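Local coordinates for protein NDP-rhamnosyltransferase (Saccharopolyspora spinosa, PDB 3TSA) that is a glycosyltransferase of the GT-B fold, built from two Rossmann-like domains, at residues A244-P249 and P269-I274. Residues are numbered along the deposited sequence; the frame is centred on the assembly and turned at random.
Sequences AATELP and PDNARI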
loop_
_atom_site.group_PDB
_atom_site.type_symbol
_atom_site.label_atom_id
_atom_site.label_comp_id
_atom_site.label_asym_id
_atom_site.label_seq_id
_atom_site.Cartn_x
_atom_site.Cartn_y
_atom_site.Cartn_z
ATOM N N ALA A 244 26.558 7.774 -23.152
ATOM C CA ALA A 244 26.506 6.699 -24.107
ATOM C C ALA A 244 25.123 6.641 -24.807
ATOM O O ALA A 244 25.065 6.424 -26.058
ATOM C CB ALA A 244 26.822 5.396 -23.385
ATOM N N ALA A 245 24.042 6.805 -24.050
ATOM C CA ALA A 245 22.707 6.654 -24.645
ATOM C C ALA A 245 22.412 7.830 -25.567
ATOM O O ALA A 245 21.941 7.637 -26.691
ATOM C CB ALA A 245 21.573 6.531 -23.570
ATOM N N THR A 246 22.638 9.042 -25.094
ATOM C CA THR A 246 22.082 10.184 -25.859
ATOM C C THR A 246 22.878 10.465 -27.136
ATOM O O THR A 246 22.379 11.127 -28.056
ATOM C CB THR A 246 21.977 11.462 -25.008
ATOM O OG1 THR A 246 23.269 11.822 -24.464
ATOM C CG2 THR A 246 20.952 11.271 -23.870
ATOM N N GLU A 247 24.122 10.015 -27.174
ATOM C CA GLU A 247 24.927 10.180 -28.347
ATOM C C GLU A 247 24.599 9.222 -29.467
ATOM O O GLU A 247 25.022 9.413 -30.580
ATOM C CB GLU A 247 26.372 9.973 -27.953
ATOM C CG GLU A 247 26.905 11.194 -27.242
ATOM C CD GLU A 247 28.418 11.093 -27.038
ATOM O OE1 GLU A 247 28.864 11.722 -26.056
ATOM O OE2 GLU A 247 29.120 10.383 -27.842
ATOM N N LEU A 248 23.851 8.161 -29.174
ATOM C CA LEU A 248 23.589 7.138 -30.133
ATOM C C LEU A 248 22.452 7.564 -31.035
ATOM O O LEU A 248 21.456 8.129 -30.533
ATOM C CB LEU A 248 23.272 5.823 -29.399
ATOM C CG LEU A 248 23.339 4.599 -30.314
ATOM C CD1 LEU A 248 24.697 4.355 -30.887
ATOM C CD2 LEU A 248 22.772 3.363 -29.686
ATOM N N PRO A 249 22.624 7.331 -32.395
ATOM C CA PRO A 249 21.617 7.753 -33.349
ATOM C C PRO A 249 20.365 7.000 -33.008
ATOM O O PRO A 249 20.429 5.762 -32.747
ATOM C CB PRO A 249 22.132 7.227 -34.722
ATOM C CG PRO A 249 23.605 6.935 -34.560
ATOM C CD PRO A 249 23.823 6.719 -33.055
ATOM N N PRO A 269 20.585 16.955 -23.148
ATOM C CA PRO A 269 20.241 17.080 -24.576
ATOM C C PRO A 269 18.788 16.979 -24.830
ATOM O O PRO A 269 18.011 16.543 -23.942
ATOM C CB PRO A 269 20.894 15.843 -25.203
ATOM C CG PRO A 269 20.982 14.908 -24.125
ATOM C CD PRO A 269 21.407 15.753 -22.926
ATOM N N ASP A 270 18.420 17.296 -26.071
ATOM C CA ASP A 270 17.042 17.427 -26.423
ATOM C C ASP A 270 16.441 16.017 -26.546
ATOM O O ASP A 270 15.230 15.874 -26.538
ATOM C CB ASP A 270 16.841 18.289 -27.719
ATOM C CG ASP A 270 18.101 19.148 -28.106
ATOM O OD1 ASP A 270 17.962 20.018 -29.008
ATOM O OD2 ASP A 270 19.254 18.951 -27.579
ATOM N N ASN A 271 17.290 14.978 -26.687
ATOM C CA ASN A 271 16.790 13.555 -26.747
ATOM C C ASN A 271 16.822 12.840 -25.365
ATOM O O ASN A 271 16.914 11.610 -25.306
ATOM C CB ASN A 271 17.511 12.695 -27.796
ATOM C CG ASN A 271 19.019 12.567 -27.568
ATOM O OD1 ASN A 271 19.659 13.459 -26.993
ATOM N ND2 ASN A 271 19.599 11.409 -27.991
ATOM N N ALA A 272 16.751 13.631 -24.297
ATOM C CA ALA A 272 16.618 13.135 -22.943
ATOM C C ALA A 272 15.388 13.682 -22.250
ATOM O O ALA A 272 15.033 14.837 -22.460
ATOM C CB ALA A 272 17.902 13.438 -22.116
ATOM N N ARG A 273 14.743 12.882 -21.407
ATOM C CA ARG A 273 13.677 13.371 -20.563
ATOM C C ARG A 273 13.974 12.950 -19.131
ATOM O O ARG A 273 14.377 11.816 -18.935
ATOM C CB ARG A 273 12.402 12.715 -20.962
ATOM C CG ARG A 273 11.264 12.955 -19.935
ATOM C CD ARG A 273 10.036 12.144 -20.289
ATOM N NE ARG A 273 9.472 12.679 -21.501
ATOM C CZ ARG A 273 8.641 13.730 -21.542
ATOM N NH1 ARG A 273 8.253 14.347 -20.424
ATOM N NH2 ARG A 273 8.187 14.155 -22.721
ATOM N N ILE A 274 13.827 13.870 -18.168
ATOM C CA ILE A 274 13.932 13.561 -16.750
ATOM C C ILE A 274 12.563 13.152 -16.255
ATOM O O ILE A 274 11.624 13.954 -16.310
ATOM C CB ILE A 274 14.536 14.739 -15.897
ATOM C CG1 ILE A 274 15.929 15.224 -16.449
ATOM C CG2 ILE A 274 14.602 14.290 -14.425
ATOM C CD1 ILE A 274 16.563 16.539 -15.779
HETATM O O HOH W 1 21.975 14.310 -28.335
#
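With chi1 at 60°, N271 holds its amide carbon between its own backbone N and carbonyl carbon, which carries ND2 across to the backbone of T246; in T246, OG1 lies between backbone N and carbonyl carbon (chi1 57°), which puts CG2 anti to the carbonyl carbon and offers the methyl to P269. The example illustrates how a side-chain amide can take up a main-chain carbonyl near the C-terminal part of a helix. N271 ND2 donates to T246 O at 2.8 Å in a nearly straight bond (164°). The acceptor lies close to the amide plane, while ND2 approaches the carbonyl well off the C=O line. A water completes the link, donating to N271 OD1 at 2.8 Å and more distantly to T246 O, so two donors grip this carbonyl. T246 CG2 packs on P269 CG at 3.6 Å, the two side chains crossing almost perpendicularly. A272 CB borders the same methyl, T246 CG2, at 4.1 Å. T246 OG1 instead bonds back to V242 O, one turn earlier. The type I turn P269-A272 leads into edge strand 272-274; because N271 ND2 also reaches V251 O, the amide links T246 of helix 236-246 to V251 of strand 251-256, beside this edge of the parallel Rossmann-like sheet.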